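Local structure of FI20010p1 (Drosophila melanogaster, 7CFB) at residues 96-101 against 109-114; 32-37 against 124-129. The protein probably acts as an extended Tudor-domain scaffold in piRNA amplification and gene silencing, in a complex whose assembly depends on methylation of Aub. All blocks are in the same frame, centred on the assembly; numbering follows the deposited sequence.

Interaction 1. Residues 96-101 against 109-114; sequences GDIFAV and ITRITI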
loop_
_atom_site.group_PDB
_atom_site.type_symbol
_atom_site.label_atom_id
_atom_site.label_comp_id
_atom_site.label_asym_id
_atom_site.label_seq_id
_atom_site.Cartn_x
_atom_site.Cartn_y
_atom_site.Cartn_z
ATOM N N GLY A 96 11.525 6.251 -5.983
ATOM C CA GLY A 96 11.669 4.803 -5.814
ATOM C C GLY A 96 12.121 4.414 -4.424
ATOM O O GLY A 96 12.024 3.262 -4.102
ATOM N N ASP A 97 12.571 5.370 -3.628
ATOM C CA ASP A 97 13.020 5.074 -2.251
ATOM C C ASP A 97 11.795 4.950 -1.345
ATOM O O ASP A 97 10.843 5.636 -1.568
ATOM C CB ASP A 97 14.147 5.999 -1.804
ATOM C CG ASP A 97 15.503 5.636 -2.396
ATOM O OD1 ASP A 97 15.581 4.676 -3.133
ATOM O OD2 ASP A 97 16.461 6.322 -2.121
ATOM N N ILE A 98 11.871 4.113 -0.330
ATOM C CA ILE A 98 10.716 3.887 0.573
ATOM C C ILE A 98 10.805 4.726 1.855
ATOM O O ILE A 98 11.858 4.813 2.425
ATOM C CB ILE A 98 10.567 2.390 0.833
ATOM C CG1 ILE A 98 10.353 1.638 -0.477
ATOM C CG2 ILE A 98 9.466 2.113 1.821
ATOM C CD1 ILE A 98 10.665 0.203 -0.356
ATOM N N PHE A 99 9.687 5.321 2.247
ATOM C CA PHE A 99 9.553 6.155 3.459
ATOM C C PHE A 99 8.139 6.021 4.014
ATOM O O PHE A 99 7.418 5.143 3.589
ATOM C CB PHE A 99 10.050 7.575 3.227
ATOM C CG PHE A 99 9.278 8.393 2.232
ATOM C CD1 PHE A 99 9.492 8.256 0.875
ATOM C CD2 PHE A 99 8.357 9.321 2.661
ATOM C CE1 PHE A 99 8.798 9.030 -0.022
ATOM C CE2 PHE A 99 7.655 10.089 1.755
ATOM C CZ PHE A 99 7.883 9.942 0.418
ATOM N N ALA A 100 7.790 6.856 4.978
ATOM C CA ALA A 100 6.457 6.778 5.594
ATOM C C ALA A 100 5.731 8.118 5.499
ATOM O O ALA A 100 6.371 9.140 5.465
ATOM C CB ALA A 100 6.590 6.304 7.008
ATOM N N VAL A 101 4.418 8.045 5.392
ATOM C CA VAL A 101 3.557 9.240 5.326
ATOM C C VAL A 101 2.476 9.109 6.393
ATOM O O VAL A 101 2.000 8.045 6.629
ATOM C CB VAL A 101 3.004 9.491 3.917
ATOM C CG1 VAL A 101 2.186 8.337 3.391
ATOM C CG2 VAL A 101 2.249 10.794 3.822
ATOM N N ILE A 109 0.132 5.620 9.915
ATOM C CA ILE A 109 1.341 5.950 9.123
ATOM C C ILE A 109 1.618 4.778 8.183
ATOM O O ILE A 109 1.837 3.679 8.656
ATOM C CB ILE A 109 2.512 6.271 10.048
ATOM C CG1 ILE A 109 2.248 7.534 10.866
ATOM C CG2 ILE A 109 3.798 6.349 9.274
ATOM C CD1 ILE A 109 3.367 7.884 11.786
ATOM N N THR A 110 1.679 5.060 6.892
ATOM C CA THR A 110 1.840 3.982 5.892
ATOM C C THR A 110 3.084 4.190 5.030
ATOM O O THR A 110 3.473 5.311 4.859
ATOM C CB THR A 110 0.575 3.898 5.047
ATOM O OG1 THR A 110 0.510 2.641 4.390
ATOM C CG2 THR A 110 0.463 5.026 4.056
ATOM N N ARG A 111 3.622 3.098 4.494
ATOM C CA ARG A 111 4.829 3.104 3.631
ATOM C C ARG A 111 4.454 3.669 2.268
ATOM O O ARG A 111 3.401 3.371 1.796
ATOM C CB ARG A 111 5.519 1.741 3.588
ATOM C CG ARG A 111 5.908 1.196 4.947
ATOM C CD ARG A 111 6.962 0.130 4.855
ATOM N NE ARG A 111 6.433 -1.019 4.168
ATOM C CZ ARG A 111 7.147 -1.957 3.608
ATOM N NH1 ARG A 111 8.454 -1.917 3.639
ATOM N NH2 ARG A 111 6.542 -2.933 2.994
ATOM N N ILE A 112 5.338 4.456 1.707
ATOM C CA ILE A 112 5.075 5.186 0.450
ATOM C C ILE A 112 6.368 5.316 -0.340
ATOM O O ILE A 112 7.416 5.291 0.252
ATOM C CB ILE A 112 4.515 6.573 0.822
ATOM C CG1 ILE A 112 3.978 7.366 -0.372
ATOM C CG2 ILE A 112 5.492 7.360 1.668
ATOM C CD1 ILE A 112 3.501 8.738 -0.060
ATOM N N THR A 113 6.238 5.446 -1.642
ATOM C CA THR A 113 7.367 5.768 -2.518
ATOM C C THR A 113 6.892 6.818 -3.531
ATOM O O THR A 113 5.756 6.752 -3.920
ATOM C CB THR A 113 7.941 4.512 -3.162
ATOM O OG1 THR A 113 9.071 5.011 -3.851
ATOM C CG2 THR A 113 6.982 3.835 -4.110
ATOM N N ILE A 114 7.744 7.761 -3.884
ATOM C CA ILE A 114 7.421 8.756 -4.930
ATOM C C ILE A 114 7.892 8.168 -6.259
ATOM O O ILE A 114 9.028 7.854 -6.380
ATOM C CB ILE A 114 8.062 10.120 -4.661
ATOM C CG1 ILE A 114 7.685 10.664 -3.289
ATOM C CG2 ILE A 114 7.672 11.087 -5.749
ATOM C CD1 ILE A 114 6.308 11.186 -3.236
HETATM O O HOH W 1 10.232 7.931 -2.763
#

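Interaction 2. Residues 32-37 against 124-129; sequences DIYNQI and DAYLID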
loop_
_atom_site.group_PDB
_atom_site.type_symbol
_atom_site.label_atom_id
_atom_site.label_comp_id
_atom_site.label_asym_id
_atom_site.label_seq_id
_atom_site.Cartn_x
_atom_site.Cartn_y
_atom_site.Cartn_z
ATOM N N ASP A 32 5.640 0.453 -13.654
ATOM C CA ASP A 32 7.078 0.260 -13.391
ATOM C C ASP A 32 7.380 0.280 -11.897
ATOM O O ASP A 32 8.038 -0.611 -11.487
ATOM C CB ASP A 32 7.945 1.272 -14.132
ATOM C CG ASP A 32 8.013 1.068 -15.634
ATOM O OD1 ASP A 32 7.607 0.020 -16.087
ATOM O OD2 ASP A 32 8.446 1.980 -16.318
ATOM N N ILE A 33 6.811 1.208 -11.127
ATOM C CA ILE A 33 7.131 1.325 -9.672
ATOM C C ILE A 33 6.727 0.040 -8.956
ATOM O O ILE A 33 7.482 -0.422 -8.168
ATOM C CB ILE A 33 6.571 2.604 -9.022
ATOM C CG1 ILE A 33 7.063 2.789 -7.586
ATOM C CG2 ILE A 33 5.067 2.649 -9.075
ATOM C CD1 ILE A 33 8.528 2.821 -7.442
ATOM N N TYR A 34 5.602 -0.541 -9.330
ATOM C CA TYR A 34 5.151 -1.828 -8.767
ATOM C C TYR A 34 6.194 -2.906 -9.048
ATOM O O TYR A 34 6.453 -3.673 -8.173
ATOM C CB TYR A 34 3.855 -2.266 -9.430
ATOM C CG TYR A 34 3.421 -3.624 -8.978
ATOM C CD1 TYR A 34 2.838 -3.782 -7.747
ATOM C CD2 TYR A 34 3.662 -4.745 -9.735
ATOM C CE1 TYR A 34 2.455 -5.016 -7.282
ATOM C CE2 TYR A 34 3.263 -5.981 -9.297
ATOM C CZ TYR A 34 2.650 -6.125 -8.072
ATOM O OH TYR A 34 2.275 -7.342 -7.624
ATOM N N ASN A 35 6.749 -2.931 -10.253
ATOM C CA ASN A 35 7.810 -3.886 -10.655
ATOM C C ASN A 35 9.113 -3.646 -9.897
ATOM O O ASN A 35 9.803 -4.581 -9.721
ATOM C CB ASN A 35 7.971 -3.984 -12.170
ATOM C CG ASN A 35 6.764 -4.612 -12.815
ATOM O OD1 ASN A 35 6.162 -5.507 -12.273
ATOM N ND2 ASN A 35 6.395 -4.141 -13.979
ATOM N N GLN A 36 9.456 -2.403 -9.570
ATOM C CA GLN A 36 10.763 -2.147 -8.923
ATOM C C GLN A 36 10.780 -2.459 -7.431
ATOM O O GLN A 36 11.852 -2.668 -6.945
ATOM C CB GLN A 36 11.227 -0.695 -8.954
ATOM C CG GLN A 36 10.888 0.086 -10.193
ATOM C CD GLN A 36 11.681 -0.304 -11.407
ATOM O OE1 GLN A 36 11.595 -1.420 -11.891
ATOM N NE2 GLN A 36 12.418 0.645 -11.937
ATOM N N ILE A 37 9.639 -2.420 -6.737
ATOM C CA ILE A 37 9.634 -2.636 -5.254
ATOM C C ILE A 37 9.746 -4.130 -4.921
ATOM O O ILE A 37 9.267 -4.949 -5.730
ATOM C CB ILE A 37 8.382 -2.002 -4.614
ATOM C CG1 ILE A 37 7.092 -2.642 -5.134
ATOM C CG2 ILE A 37 8.382 -0.494 -4.808
ATOM C CD1 ILE A 37 5.846 -1.842 -4.832
ATOM N N ASP A 124 3.397 11.951 -8.123
ATOM C CA ASP A 124 2.660 10.696 -8.128
ATOM C C ASP A 124 3.335 9.749 -7.146
ATOM O O ASP A 124 4.557 9.563 -7.199
ATOM C CB ASP A 124 2.626 10.087 -9.531
ATOM C CG ASP A 124 1.591 8.987 -9.665
ATOM O OD1 ASP A 124 0.569 9.039 -8.948
ATOM O OD2 ASP A 124 1.800 8.075 -10.492
ATOM N N ALA A 125 2.543 9.184 -6.256
ATOM C CA ALA A 125 3.090 8.337 -5.187
ATOM C C ALA A 125 2.345 7.014 -5.105
ATOM O O ALA A 125 1.206 6.960 -5.476
ATOM C CB ALA A 125 3.010 9.082 -3.888
ATOM N N TYR A 126 3.017 6.001 -4.595
ATOM C CA TYR A 126 2.423 4.660 -4.453
ATOM C C TYR A 126 2.463 4.198 -2.996
ATOM O O TYR A 126 3.478 4.199 -2.394
ATOM C CB TYR A 126 3.150 3.697 -5.383
ATOM C CG TYR A 126 2.650 2.282 -5.378
ATOM C CD1 TYR A 126 1.319 2.007 -5.570
ATOM C CD2 TYR A 126 3.502 1.223 -5.178
ATOM C CE1 TYR A 126 0.839 0.720 -5.591
ATOM C CE2 TYR A 126 3.037 -0.073 -5.166
ATOM C CZ TYR A 126 1.701 -0.329 -5.380
ATOM O OH TYR A 126 1.206 -1.580 -5.390
ATOM N N LEU A 127 1.324 3.773 -2.500
ATOM C CA LEU A 127 1.224 3.216 -1.138
ATOM C C LEU A 127 1.480 1.721 -1.301
ATOM O O LEU A 127 0.575 0.995 -1.594
ATOM C CB LEU A 127 -0.159 3.544 -0.578
ATOM C CG LEU A 127 -0.518 5.021 -0.542
ATOM C CD1 LEU A 127 -1.687 5.266 0.359
ATOM C CD2 LEU A 127 0.646 5.848 -0.076
ATOM N N ILE A 128 2.718 1.327 -1.051
ATOM C CA ILE A 128 3.231 -0.043 -1.334
ATOM C C ILE A 128 2.453 -1.115 -0.576
ATOM O O ILE A 128 2.355 -2.189 -1.084
ATOM C CB ILE A 128 4.761 -0.135 -1.175
ATOM C CG1 ILE A 128 5.215 -0.090 0.280
ATOM C CG2 ILE A 128 5.459 0.904 -2.022
ATOM C CD1 ILE A 128 6.675 -0.293 0.475
ATOM N N ASP A 129 2.016 -0.840 0.638
ATOM C CA ASP A 129 1.288 -1.846 1.441
ATOM C C ASP A 129 -0.198 -1.908 1.099
ATOM O O ASP A 129 -0.778 -2.911 1.421
ATOM C CB ASP A 129 1.618 -1.701 2.925
ATOM C CG ASP A 129 3.100 -1.824 3.198
ATOM O OD1 ASP A 129 3.726 -2.594 2.536
ATOM O OD2 ASP A 129 3.588 -1.106 4.007
#

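Interaction 1. Residues 96-101 against 109-114
Phe99 and Ile112 face each other in the antiparallel beta hairpin of strands 99-103 and 108-117, inside the first tudor domain of Krimper. Two backbone bonds join them: Phe99 N to Ile112 O (3.0 Å) and Ile112 N to Phe99 O (2.9 Å). The next hydrogen-bonded pair, Val101 with Thr110, is closed by two more, and between the pairs the non-hydrogen-bonded couple Ala100-Arg111 brings its CA atoms to 4.5 Å. Phe99 CG stands between the backbone N and the carbonyl carbon (chi1 65°), and the ring beyond it reaches the partner strand. Ile112 CG2 lies over one ring face in a CH-pi contact, 3.6 Å from the centroid, while Ile114 CG1 meets the ring edge 3.8 Å from CZ of Phe99. The Val101 and Ile112 side chains cross at about a right angle, Val101 CG1 3.7 Å from Ile112 CD1. Toward Gly96 the pairing changes character. Thr113 OG1 donates to Asp97 O (3.0 Å) from above the carbonyl plane, a water bridges Asp97 O and Ile114 N, and Gly96 N bonds to Ile114 O; at the backbone angles of Gly96 (phi 91°) a CB would jam against the preceding carbonyl O. On the face of Ala100, Arg111 forms a salt bridge with Asp129 and hydrogen bonds to the backbone O atoms of Leu152 and Pro153. Phe99, Val101 and Ile112 form part of a hydrophobic core with Phe136 and Ile142, consistent with the SH3-like barrel of tudor domains.

Interaction 2. Residues 32-37 against 124-129
Ile37 and Tyr126 meet where the N-terminal helix 30-36 packs against strand 123-127 of the tudor sheet, a helix-on-sheet contact made by side chains. The tight part lies just past the helix end: Ile37 CD1 comes to the edge of the Tyr126 ring, in its plane and 3.3 Å from CE2. The same CD1 also packs on Ile128 CG2 at 3.9 Å. Ile33 touches more loosely, its CG2 4.3 Å from Tyr126 CB. The part of the helix surface carrying Asn35 and Gln36 is exposed in the single chain and takes no part. Tyr126 CB points toward the helix and CG is anti to the backbone N (chi1 -179°); the ring also stacks with His133 and touches Tyr65. An alanine in place of Tyr126 would probably open a gap between Ile37, Tyr34 and the strand and leave His133 without its stacking partner. Tyr34 crosses Tyr126 obliquely, its own hydroxyl bonded to Ser187 O and Arg158 N. Tyr126 OH ends near the plane of the Tyr34 ring, at its edge, 3.6 Å from Tyr34 CD1.

How the interactions relate
From the N terminus, the chain first passes through helix 30-36, then runs 86 residues before interaction 2 brings 124-129 back against it. Within that long loop lies the short one of interaction 1, where 96-101 and 109-114 are joined through the turn of a hairpin; the two nest and do not cross. Strand 108-117 is followed, after a short connection, by strand 123-127, its neighbour in the six-stranded antiparallel sheet. Thr113 O probably accepts a hydrogen bond from Tyr126 N, and Arg111 CZ packs on Ile128 CD1. Interaction 2 thus sets helix 30-36 on strand 123-127, and interaction 1 pairs the neighbouring strand 108-117 with 99-103.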